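Local coordinates for endoglucanase, glycoside hydrolase family 5 protein (Cytophaga hutchinsonii, PDB 5IHS), which probably hydrolyses internal beta-1,4-glucosidic bonds of cellulose as a family 5 endoglucanase, and so serves the use of cellulose as a carbon source, at residues V83-M88 and D123-E128; L57-W62 and V90-Y95; R138-M143 and I153-Y158; T247-C252 and Y279-I284. All blocks are in the same frame, centred on the assembly; numbering follows the deposited sequence. Where two conformers were deposited one is given.

Contact 1: residues V83-M88 and D123-E128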
# COMPACT_ATOMS: atom_id res chain seq x y z
N VAL A 83 8.88 -1.64 2.24
CA VAL A 83 7.62 -2.29 1.90
C VAL A 83 7.44 -2.14 0.39
O VAL A 83 7.87 -1.15 -0.21
CB VAL A 83 6.45 -1.67 2.71
CG1 VAL A 83 6.28 -0.16 2.42
CG2 VAL A 83 5.14 -2.42 2.47
N VAL A 84 6.77 -3.13 -0.21
CA VAL A 84 6.34 -3.09 -1.60
C VAL A 84 4.87 -3.50 -1.63
O VAL A 84 4.45 -4.36 -0.85
CB VAL A 84 7.22 -4.00 -2.50
CG1 VAL A 84 7.19 -5.46 -2.05
CG2 VAL A 84 6.82 -3.89 -3.97
N ARG A 85 4.11 -2.90 -2.54
CA ARG A 85 2.67 -3.16 -2.67
C ARG A 85 2.37 -3.83 -4.01
O ARG A 85 2.73 -3.31 -5.07
CB ARG A 85 1.89 -1.86 -2.51
CG ARG A 85 0.39 -1.92 -2.76
CD ARG A 85 -0.18 -0.57 -2.41
NE ARG A 85 -1.62 -0.39 -2.46
CZ ARG A 85 -2.29 0.36 -3.34
NH1 ARG A 85 -1.72 0.85 -4.44
NH2 ARG A 85 -3.57 0.62 -3.10
N ALA A 86 1.70 -4.98 -3.94
CA ALA A 86 1.26 -5.74 -5.10
C ALA A 86 -0.20 -5.36 -5.36
O ALA A 86 -1.08 -5.73 -4.58
CB ALA A 86 1.40 -7.23 -4.85
N ALA A 87 -0.44 -4.61 -6.44
CA ALA A 87 -1.76 -4.04 -6.75
C ALA A 87 -2.48 -4.97 -7.71
O ALA A 87 -2.44 -4.80 -8.94
CB ALA A 87 -1.60 -2.63 -7.33
N MET A 88 -3.17 -5.97 -7.16
CA MET A 88 -3.82 -6.98 -7.97
C MET A 88 -5.13 -6.44 -8.54
O MET A 88 -6.09 -6.21 -7.80
CB MET A 88 -4.09 -8.24 -7.16
CG MET A 88 -4.53 -9.38 -8.06
SD MET A 88 -5.03 -10.90 -7.24
CE MET A 88 -6.51 -10.33 -6.40
N ASP A 123 -2.70 -6.11 -2.11
CA ASP A 123 -3.76 -5.13 -2.39
C ASP A 123 -4.78 -5.68 -3.38
O ASP A 123 -4.45 -5.96 -4.55
CB ASP A 123 -3.10 -3.84 -2.90
CG ASP A 123 -4.03 -2.91 -3.67
OD1 ASP A 123 -5.23 -2.80 -3.36
OD2 ASP A 123 -3.47 -2.24 -4.60
N TYR A 124 -6.02 -5.82 -2.91
CA TYR A 124 -7.17 -6.16 -3.74
C TYR A 124 -7.59 -4.87 -4.42
O TYR A 124 -8.31 -4.04 -3.86
CB TYR A 124 -8.26 -6.74 -2.85
CG TYR A 124 -9.31 -7.57 -3.56
CD1 TYR A 124 -9.01 -8.84 -4.05
CD2 TYR A 124 -10.61 -7.11 -3.72
CE1 TYR A 124 -9.96 -9.61 -4.68
CE2 TYR A 124 -11.57 -7.88 -4.35
CZ TYR A 124 -11.23 -9.13 -4.83
OH TYR A 124 -12.16 -9.93 -5.47
N HIS A 125 -7.09 -4.68 -5.65
CA HIS A 125 -7.09 -3.36 -6.29
C HIS A 125 -8.40 -3.16 -7.04
O HIS A 125 -8.47 -3.23 -8.27
CB HIS A 125 -5.85 -3.19 -7.16
CG HIS A 125 -5.51 -1.77 -7.41
ND1 HIS A 125 -4.81 -1.00 -6.50
CD2 HIS A 125 -5.77 -0.97 -8.48
CE1 HIS A 125 -4.65 0.21 -7.01
NE2 HIS A 125 -5.22 0.26 -8.20
N SER A 126 -9.44 -2.93 -6.25
CA SER A 126 -10.82 -2.84 -6.71
C SER A 126 -11.45 -1.52 -6.32
O SER A 126 -11.12 -0.93 -5.29
CB SER A 126 -11.64 -3.98 -6.09
OG SER A 126 -13.00 -3.92 -6.48
N HIS A 127 -12.42 -1.10 -7.15
CA HIS A 127 -13.32 0.02 -6.88
C HIS A 127 -14.74 -0.44 -6.54
O HIS A 127 -15.62 0.40 -6.38
CB HIS A 127 -13.40 0.97 -8.08
CG HIS A 127 -12.12 1.70 -8.38
ND1 HIS A 127 -11.48 2.48 -7.45
CD2 HIS A 127 -11.38 1.76 -9.51
CE1 HIS A 127 -10.39 3.00 -8.01
NE2 HIS A 127 -10.32 2.59 -9.26
N GLU A 128 -14.97 -1.75 -6.45
CA GLU A 128 -16.34 -2.25 -6.26
C GLU A 128 -16.32 -3.64 -5.62
O GLU A 128 -17.12 -4.51 -5.97
CB GLU A 128 -17.12 -2.22 -7.57
CG GLU A 128 -16.53 -3.06 -8.67
CD GLU A 128 -17.41 -3.07 -9.91
OE1 GLU A 128 -17.88 -1.98 -10.30
OE2 GLU A 128 -17.63 -4.16 -10.48

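Contact 2: residues L57-W62 and V90-Y95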
# COMPACT_ATOMS: atom_id res chain seq x y z
N LEU A 57 3.59 -1.29 -6.98
CA LEU A 57 3.45 -1.70 -8.36
C LEU A 57 2.12 -1.18 -8.90
O LEU A 57 1.21 -0.81 -8.15
CB LEU A 57 3.57 -3.22 -8.47
CG LEU A 57 4.89 -3.78 -7.91
CD1 LEU A 57 4.88 -5.29 -7.84
CD2 LEU A 57 6.10 -3.30 -8.67
N PHE A 58 2.01 -1.15 -10.21
CA PHE A 58 0.81 -0.71 -10.92
C PHE A 58 -0.10 -1.93 -11.12
O PHE A 58 0.32 -3.07 -10.94
CB PHE A 58 1.28 -0.12 -12.25
CG PHE A 58 0.23 0.58 -13.11
CD1 PHE A 58 0.03 1.95 -13.02
CD2 PHE A 58 -0.40 -0.10 -14.15
CE1 PHE A 58 -0.85 2.60 -13.88
CE2 PHE A 58 -1.27 0.56 -15.01
CZ PHE A 58 -1.49 1.90 -14.88
N TRP A 59 -1.34 -1.67 -11.52
CA TRP A 59 -2.31 -2.72 -11.87
C TRP A 59 -1.64 -3.97 -12.43
O TRP A 59 -1.01 -3.91 -13.50
CB TRP A 59 -3.26 -2.19 -12.93
CG TRP A 59 -4.14 -1.06 -12.54
CD1 TRP A 59 -3.86 0.28 -12.56
CD2 TRP A 59 -5.50 -1.18 -12.13
NE1 TRP A 59 -4.97 0.99 -12.18
CE2 TRP A 59 -5.99 0.12 -11.90
CE3 TRP A 59 -6.35 -2.27 -11.93
CZ2 TRP A 59 -7.31 0.36 -11.49
CZ3 TRP A 59 -7.65 -2.03 -11.54
CH2 TRP A 59 -8.12 -0.74 -11.32
N SER A 60 -1.84 -5.11 -11.78
CA SER A 60 -1.12 -6.32 -12.13
C SER A 60 -1.44 -6.81 -13.54
O SER A 60 -0.58 -7.43 -14.18
CB SER A 60 -1.45 -7.42 -11.13
OG SER A 60 -2.84 -7.70 -11.06
N GLN A 61 -2.65 -6.57 -14.04
CA GLN A 61 -2.99 -7.08 -15.37
C GLN A 61 -2.40 -6.24 -16.49
O GLN A 61 -2.35 -6.70 -17.64
CB GLN A 61 -4.50 -7.28 -15.53
CG GLN A 61 -5.35 -6.03 -15.71
CD GLN A 61 -5.85 -5.46 -14.39
OE1 GLN A 61 -5.08 -5.29 -13.43
NE2 GLN A 61 -7.15 -5.15 -14.33
N TRP A 62 -1.92 -5.04 -16.19
CA TRP A 62 -1.41 -4.13 -17.20
C TRP A 62 0.08 -3.83 -17.09
O TRP A 62 0.69 -3.44 -18.09
CB TRP A 62 -2.21 -2.82 -17.18
CG TRP A 62 -3.66 -3.03 -17.53
CD1 TRP A 62 -4.17 -3.87 -18.47
CD2 TRP A 62 -4.79 -2.41 -16.90
NE1 TRP A 62 -5.54 -3.81 -18.47
CE2 TRP A 62 -5.95 -2.92 -17.52
CE3 TRP A 62 -4.93 -1.48 -15.87
CZ2 TRP A 62 -7.22 -2.52 -17.14
CZ3 TRP A 62 -6.20 -1.08 -15.50
CH2 TRP A 62 -7.33 -1.60 -16.14
N VAL A 90 -8.72 -6.40 -10.09
CA VAL A 90 -9.86 -7.27 -9.80
C VAL A 90 -10.86 -7.26 -10.96
O VAL A 90 -11.12 -8.30 -11.57
CB VAL A 90 -10.51 -6.88 -8.45
CG1 VAL A 90 -11.74 -7.70 -8.17
CG2 VAL A 90 -9.49 -7.02 -7.33
N GLU A 91 -11.40 -6.08 -11.29
CA GLU A 91 -12.23 -5.85 -12.46
C GLU A 91 -11.34 -5.64 -13.69
O GLU A 91 -10.11 -5.61 -13.60
CB GLU A 91 -13.14 -4.65 -12.18
CG GLU A 91 -14.05 -4.78 -10.92
CD GLU A 91 -13.44 -4.24 -9.61
OE1 GLU A 91 -12.88 -3.11 -9.57
OE2 GLU A 91 -13.57 -4.95 -8.58
N MET A 92 -11.97 -5.52 -14.86
CA MET A 92 -11.28 -5.16 -16.10
C MET A 92 -10.16 -6.14 -16.46
O MET A 92 -8.99 -5.76 -16.60
CB MET A 92 -10.76 -3.72 -16.04
CG MET A 92 -11.86 -2.68 -15.91
SD MET A 92 -11.25 -1.02 -15.53
CE MET A 92 -10.57 -1.28 -13.90
N ASP A 93 -10.55 -7.40 -16.66
CA ASP A 93 -9.62 -8.45 -17.08
C ASP A 93 -8.55 -8.73 -16.03
O ASP A 93 -7.42 -9.08 -16.36
CB ASP A 93 -8.98 -8.14 -18.43
CG ASP A 93 -9.97 -8.19 -19.58
OD1 ASP A 93 -10.78 -9.14 -19.62
OD2 ASP A 93 -9.93 -7.28 -20.44
N GLY A 94 -8.91 -8.58 -14.77
CA GLY A 94 -8.04 -8.88 -13.66
C GLY A 94 -8.39 -10.21 -13.01
O GLY A 94 -8.73 -11.18 -13.69
N TYR A 95 -8.32 -10.23 -11.68
CA TYR A 95 -8.48 -11.45 -10.91
C TYR A 95 -9.83 -12.14 -11.14
O TYR A 95 -9.90 -13.37 -11.16
CB TYR A 95 -8.28 -11.13 -9.42
CG TYR A 95 -8.57 -12.29 -8.51
CD1 TYR A 95 -7.67 -13.34 -8.39
CD2 TYR A 95 -9.75 -12.36 -7.77
CE1 TYR A 95 -7.91 -14.42 -7.58
CE2 TYR A 95 -10.01 -13.46 -6.96
CZ TYR A 95 -9.09 -14.48 -6.87
OH TYR A 95 -9.35 -15.56 -6.06
O HOH W 1 -7.86 -5.17 -19.28

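Contact 3: residues R138-M143 and I153-Y158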
# COMPACT_ATOMS: atom_id res chain seq x y z
N ARG A 138 -12.60 -15.65 -1.01
CA ARG A 138 -11.84 -16.80 -1.47
C ARG A 138 -10.37 -16.44 -1.64
O ARG A 138 -9.47 -17.17 -1.18
CB ARG A 138 -12.43 -17.31 -2.79
CG ARG A 138 -11.76 -18.55 -3.36
CD ARG A 138 -12.58 -19.18 -4.49
NE ARG A 138 -12.79 -18.28 -5.63
CZ ARG A 138 -13.95 -17.70 -5.96
NH1 ARG A 138 -14.01 -16.90 -7.02
NH2 ARG A 138 -15.05 -17.91 -5.25
N PHE A 139 -10.10 -15.31 -2.30
CA PHE A 139 -8.73 -14.86 -2.52
C PHE A 139 -8.00 -14.67 -1.20
O PHE A 139 -6.88 -15.16 -1.01
CB PHE A 139 -8.73 -13.56 -3.31
CG PHE A 139 -7.37 -12.94 -3.42
CD1 PHE A 139 -6.41 -13.51 -4.23
CD2 PHE A 139 -7.05 -11.80 -2.71
CE1 PHE A 139 -5.14 -12.96 -4.33
CE2 PHE A 139 -5.79 -11.24 -2.80
CZ PHE A 139 -4.83 -11.82 -3.62
N PHE A 140 -8.60 -13.92 -0.28
CA PHE A 140 -7.92 -13.63 0.97
C PHE A 140 -7.78 -14.86 1.85
O PHE A 140 -6.78 -14.99 2.57
CB PHE A 140 -8.56 -12.44 1.69
CG PHE A 140 -8.09 -11.13 1.15
CD1 PHE A 140 -6.78 -10.72 1.38
CD2 PHE A 140 -8.90 -10.33 0.37
CE1 PHE A 140 -6.30 -9.54 0.85
CE2 PHE A 140 -8.42 -9.13 -0.15
CZ PHE A 140 -7.11 -8.74 0.10
N SER A 141 -8.76 -15.78 1.82
CA SER A 141 -8.60 -17.04 2.54
C SER A 141 -7.39 -17.81 2.02
O SER A 141 -6.61 -18.37 2.80
CB SER A 141 -9.85 -17.91 2.37
OG SER A 141 -10.96 -17.38 3.05
N GLU A 142 -7.22 -17.86 0.70
CA GLU A 142 -6.08 -18.56 0.13
C GLU A 142 -4.76 -17.92 0.54
O GLU A 142 -3.80 -18.61 0.89
CB GLU A 142 -6.19 -18.58 -1.39
CG GLU A 142 -7.29 -19.48 -1.87
CD GLU A 142 -7.49 -19.42 -3.36
OE1 GLU A 142 -6.68 -18.77 -4.06
OE2 GLU A 142 -8.47 -20.03 -3.85
N MET A 143 -4.70 -16.58 0.49
CA MET A 143 -3.47 -15.90 0.85
C MET A 143 -3.15 -16.09 2.33
O MET A 143 -2.00 -16.33 2.70
CB MET A 143 -3.56 -14.41 0.50
CG MET A 143 -3.66 -14.09 -1.00
SD MET A 143 -2.26 -14.67 -1.97
CE MET A 143 -2.95 -16.16 -2.60
N ILE A 153 3.64 -9.93 5.92
CA ILE A 153 2.39 -9.73 5.19
C ILE A 153 1.54 -8.63 5.81
O ILE A 153 1.28 -8.63 7.01
CB ILE A 153 1.57 -11.04 5.19
CG1 ILE A 153 2.41 -12.26 4.78
CG2 ILE A 153 0.29 -10.86 4.36
CD1 ILE A 153 2.94 -12.20 3.39
N ILE A 154 1.04 -7.74 4.95
CA ILE A 154 0.00 -6.76 5.25
C ILE A 154 -1.09 -6.94 4.21
O ILE A 154 -0.80 -7.03 3.01
CB ILE A 154 0.57 -5.32 5.18
CG1 ILE A 154 1.72 -5.14 6.18
CG2 ILE A 154 -0.53 -4.29 5.40
CD1 ILE A 154 2.58 -3.93 5.90
N TYR A 155 -2.35 -7.05 4.64
CA TYR A 155 -3.47 -7.23 3.73
C TYR A 155 -4.18 -5.91 3.49
O TYR A 155 -4.39 -5.14 4.43
CB TYR A 155 -4.48 -8.23 4.29
CG TYR A 155 -3.91 -9.57 4.65
CD1 TYR A 155 -3.81 -10.58 3.71
CD2 TYR A 155 -3.48 -9.84 5.94
CE1 TYR A 155 -3.29 -11.82 4.05
CE2 TYR A 155 -2.97 -11.08 6.29
CZ TYR A 155 -2.88 -12.07 5.34
OH TYR A 155 -2.36 -13.31 5.65
N GLU A 156 -4.58 -5.64 2.25
CA GLU A 156 -5.33 -4.44 1.88
C GLU A 156 -6.56 -4.90 1.10
O GLU A 156 -6.47 -5.29 -0.07
CB GLU A 156 -4.44 -3.47 1.11
CG GLU A 156 -5.18 -2.24 0.62
CD GLU A 156 -4.30 -1.25 -0.13
OE1 GLU A 156 -3.12 -1.56 -0.42
OE2 GLU A 156 -4.81 -0.13 -0.42
N VAL A 157 -7.72 -4.90 1.76
CA VAL A 157 -8.87 -5.65 1.26
C VAL A 157 -9.74 -4.92 0.25
O VAL A 157 -10.57 -5.56 -0.40
CB VAL A 157 -9.75 -6.17 2.42
CG1 VAL A 157 -8.94 -7.12 3.31
CG2 VAL A 157 -10.35 -5.03 3.24
N TYR A 158 -9.57 -3.61 0.09
CA TYR A 158 -10.44 -2.84 -0.82
C TYR A 158 -9.74 -1.52 -1.15
O TYR A 158 -9.96 -0.52 -0.47
CB TYR A 158 -11.79 -2.60 -0.15
CG TYR A 158 -12.91 -2.06 -1.04
CD1 TYR A 158 -12.65 -1.49 -2.28
CD2 TYR A 158 -14.23 -2.12 -0.60
CE1 TYR A 158 -13.68 -0.99 -3.06
CE2 TYR A 158 -15.26 -1.62 -1.38
CZ TYR A 158 -14.98 -1.06 -2.60
OH TYR A 158 -15.98 -0.55 -3.41

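Contact 4: residues T247-C252 and Y279-I284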
# COMPACT_ATOMS: atom_id res chain seq x y z
N THR A 247 -1.46 3.69 1.65
CA THR A 247 -1.02 2.60 0.78
C THR A 247 -0.77 3.07 -0.63
O THR A 247 -0.19 2.31 -1.41
CB THR A 247 -2.01 1.43 0.79
OG1 THR A 247 -3.26 1.90 0.29
CG2 THR A 247 -2.18 0.83 2.19
N GLU A 248 -1.20 4.28 -0.98
CA GLU A 248 -0.95 4.83 -2.31
C GLU A 248 -0.96 6.35 -2.24
O GLU A 248 -1.91 6.95 -1.70
CB GLU A 248 -2.03 4.36 -3.28
CG GLU A 248 -1.70 4.60 -4.72
CD GLU A 248 -2.86 4.26 -5.64
OE1 GLU A 248 -3.33 3.09 -5.62
OE2 GLU A 248 -3.30 5.18 -6.38
N TYR A 249 0.06 6.98 -2.82
CA TYR A 249 0.03 8.42 -3.04
C TYR A 249 0.79 8.70 -4.32
O TYR A 249 1.68 7.95 -4.72
CB TYR A 249 0.63 9.23 -1.85
CG TYR A 249 2.14 9.13 -1.80
CD1 TYR A 249 2.75 8.04 -1.20
CD2 TYR A 249 2.95 10.11 -2.37
CE1 TYR A 249 4.14 7.91 -1.18
CE2 TYR A 249 4.33 9.99 -2.37
CZ TYR A 249 4.92 8.88 -1.78
OH TYR A 249 6.29 8.78 -1.81
N GLY A 250 0.47 9.83 -4.95
CA GLY A 250 1.22 10.32 -6.08
C GLY A 250 1.98 11.59 -5.77
O GLY A 250 1.97 12.12 -4.66
N THR A 251 2.65 12.10 -6.81
CA THR A 251 3.33 13.39 -6.75
C THR A 251 2.64 14.45 -7.61
O THR A 251 3.16 15.56 -7.75
CB THR A 251 4.77 13.24 -7.23
OG1 THR A 251 4.73 12.78 -8.59
CG2 THR A 251 5.57 12.28 -6.35
N CYS A 252 1.48 14.13 -8.18
CA CYS A 252 0.88 14.93 -9.24
C CYS A 252 -0.61 15.05 -8.97
O CYS A 252 -1.09 14.77 -7.86
CB CYS A 252 1.21 14.28 -10.59
SG CYS A 252 0.70 12.59 -10.74
N TYR A 279 3.87 5.01 4.04
CA TYR A 279 3.47 5.50 2.72
C TYR A 279 4.14 4.76 1.57
O TYR A 279 5.31 4.38 1.65
CB TYR A 279 3.67 7.02 2.61
CG TYR A 279 5.03 7.64 2.89
CD1 TYR A 279 6.04 7.64 1.92
CD2 TYR A 279 5.27 8.35 4.06
CE1 TYR A 279 7.23 8.30 2.12
CE2 TYR A 279 6.47 9.02 4.26
CZ TYR A 279 7.44 9.01 3.28
OH TYR A 279 8.62 9.70 3.51
N CYS A 280 3.36 4.50 0.51
CA CYS A 280 3.85 3.86 -0.72
C CYS A 280 3.44 4.68 -1.93
O CYS A 280 2.27 5.05 -2.06
CB CYS A 280 3.26 2.46 -0.92
SG CYS A 280 3.76 1.24 0.27
N ASN A 281 4.39 4.93 -2.83
CA ASN A 281 4.15 5.76 -4.01
C ASN A 281 3.64 4.95 -5.20
O ASN A 281 4.12 3.85 -5.49
CB ASN A 281 5.44 6.46 -4.42
CG ASN A 281 5.30 7.25 -5.71
OD1 ASN A 281 5.89 6.91 -6.73
ND2 ASN A 281 4.54 8.34 -5.65
N TRP A 282 2.70 5.55 -5.92
CA TRP A 282 2.18 5.06 -7.19
C TRP A 282 2.93 5.76 -8.32
O TRP A 282 2.80 6.99 -8.45
CB TRP A 282 0.70 5.39 -7.27
CG TRP A 282 -0.04 4.85 -8.45
CD1 TRP A 282 -0.30 5.49 -9.62
CD2 TRP A 282 -0.64 3.55 -8.56
NE1 TRP A 282 -1.03 4.69 -10.45
CE2 TRP A 282 -1.26 3.49 -9.83
CE3 TRP A 282 -0.72 2.44 -7.72
CZ2 TRP A 282 -1.95 2.36 -10.27
CZ3 TRP A 282 -1.41 1.32 -8.16
CH2 TRP A 282 -2.03 1.29 -9.42
N SER A 283 3.69 5.05 -9.16
CA SER A 283 3.89 3.61 -9.12
C SER A 283 5.10 3.21 -9.96
O SER A 283 5.59 3.98 -10.78
CB SER A 283 2.69 2.84 -9.69
OG SER A 283 2.65 2.93 -11.11
N ILE A 284 5.52 1.96 -9.77
CA ILE A 284 6.41 1.28 -10.70
C ILE A 284 5.59 0.87 -11.92
O ILE A 284 4.89 -0.15 -11.94
CB ILE A 284 7.12 0.09 -10.04
CG1 ILE A 284 7.96 0.56 -8.84
CG2 ILE A 284 7.95 -0.66 -11.06
CD1 ILE A 284 9.09 1.52 -9.16
O HOH W 2 3.61 9.63 -8.31

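Contact 1: residues V83-M88 and D123-E128
Strands 83-89 and 119-125 are parallel neighbours in the closed sheet of a TIM barrel, linked through helix 99-116 as a beta-alpha-beta unit. Three backbone bonds join them. Asp123 N gives to Ala86 O at 3.0 Å and Met88 N to Asp123 O at 2.9 Å, both nearly along the C=O axis. His125 N then reaches Met88 O at 2.8 Å from above the carbonyl plane, where the chain bends in an inverse gamma turn centred on His125. Charge dominates the face bearing Ala87 and Asp123. The extended Arg85 side chain (chi1 174°) lays its guanidinium against the Asp123 carboxylate, the planes 10° apart and Asp123 OD2 only 3.1 Å from Arg85 CZ. This is a salt bridge of charges alone, since no N-H points at the oxygen; Arg85 NE pairs with Glu156 and NH1 with Glu248. Asp123 OD2 also uses its syn lone pair to accept from His125 ND1 at 2.6 Å, which holds the imidazole in place. The nearby arginine would probably favour an ionised Asp123, although shared with two glutamates. Apolar contacts are made on both faces. Ala87 CB makes an off-centre CH-pi contact with the His125 ring, 4.1 Å from its centroid. On the face turned to helix 99-116, the bend of Met88 at chi3 (66°) sets its CE 3.7 Å from Tyr124 CD1.

Contact 2: residues L57-W62 and V90-Y95
Gln61 holds CG in the crowded position between its backbone N and carbonyl carbon (chi1 74°) and bends at chi2 (-90°), while Met92 folds its methyl over at chi3 (-65°), turns that bring two loops of the TIM barrel into contact. They follow the first and second strands, at the C-terminal end of the barrel where glycosidases of this fold keep their active site. Met92 O is the polar anchor: Gln61 NE2 donates to it almost straight at 3.0 Å, with the oxygen in the amide plane but the donor well above the carbonyl plane. A water adds a second bond to Met92 O at 3.0 Å. It lies at the edge of the Trp62 indole, accepting from Trp62 NE1 at 2.8 Å, and donates to Asp93 OD2 at 3.2 Å. The Met92 side chain runs obliquely past both tryptophans. Its SD lies at the edge of the Trp62 six-membered ring, 5.4 Å from the centroid, in a Met-aromatic contact. Trp62 places CZ3 over the face of Trp59, near the rim. This pair, Trp62 exposed and Trp59 partly so, is consistent with a place beside the substrate cleft. Met92 CE meets Trp59 CH2 at 3.6 Å.

Contact 3: residues R138-M143 and I153-Y158
Phe140 is the bump of this contact: its ring projects from helix 133-147 into a hollow made by Tyr155, Glu156 and Val157, and no hydrogen bond crosses between the segments. CG lies anti to the carbonyl carbon (chi1 -82°), which aims the ring at Tyr155, Glu156 and Val157. Val157 CG1 sits over one face in a CH-pi contact, 4.1 Å from the ring centroid and 15° off its normal. Phe139 CD2 covers the opposite face, so the ring is sandwiched between a residue of its own helix and one of the other segment. The tip is seated against backbone, with Phe140 CZ 3.5 Å from Glu156 O and 3.7 Å from Val157 CA. Along one side, Phe140 CD1 meets Tyr155 CD1 at 3.8 Å as the two side chains slide past each other in opposite directions. The helix belongs to the beta-alpha-beta unit of strands 119-125 and 153-156 in the TIM barrel; its segment 138-143 runs antiparallel to strand 153-156 (175°), the two axes 10.9 Å apart at their closest. An alanine in place of Phe140 would probably leave the hollow between Val157 and Tyr155 poorly filled and loosen the helix on the barrel wall. Val178 and Ile182 of helix 167-185 also touch the Phe140 side chain. One turn further along the helix, Met143 CB approaches the edge of the Tyr155 ring, 4.4 Å from CE1, while Ile153 CG2 lies over a face of that ring. Tyr155 OH is hydrogen-bonded to Asp186.

Contact 4: residues T247-C252 and Y279-I284
Tyr249 O accepts the best backbone bond here, from Trp282 N at 2.9 Å, nearly straight (174°) and in the carbonyl plane. The bond from Tyr249 N to Cys280 O, 3.0 Å long, is bent and weak. Beyond the strand a water takes over: it accepts from Thr251 N at 3.0 Å and from Asn281 ND2 at 3.1 Å, and donates to Trp282 O at 2.8 Å, tying the loop after strand 244-249 to Asn281 and Trp282, where the other segment turns a corner. The Glu248 carboxylate lies over one face of the Trp282 indole, its plane 22° from the ring and OE1 3.4 Å from Trp282 CE3. Its charge is met by Arg85 at OE1, and OE2 is hydrogen-bonded to Tyr222 OH. Tyr249 turns its ring over Asn281, whose CA stands 4.0 Å from the centroid in a CH-pi contact, while Tyr249 CE1 meets Tyr279 CD1 at 3.6 Å. Tyr249 OH is hydrogen-bonded to Tyr269 OH. An alanine in place of Tyr249 removes the ring over Asn281 and the hydroxyl bonded to Tyr269, and would probably loosen the packing against Tyr279. A cis peptide joins Trp282 to Ser283. These are the last two strands of the TIM barrel, bridged by helix 262-274, which Tyr279 touches at Leu272 and Asp273; on its far side strand 279-284 pairs with strand 53-57 and closes the barrel.

Contacts 1, 3 and 4 all reach the one barrel sheet, tied together by Arg85 of contact 1: NE forms a salt bridge with Glu156 OE1 of contact 3 at 2.8 Å, and NH1 with Glu248 OE1 of contact 4 at 3.0 Å. The centres of contacts 3 and 4 are about 21 Å apart, yet Glu156 OE2 reaches Thr247 OG1 at 2.6 Å. Contact 2 adds loops, whose Glu91 OE2 meets Ser126 OG of contact 1 at 2.4 Å. The Trp282 ring lies nearly parallel to His125 and also touches Phe58. The cluster runs from the barrel interior toward the C-terminal strand ends, consistent with the substrate-binding centre of family 5 enzymes.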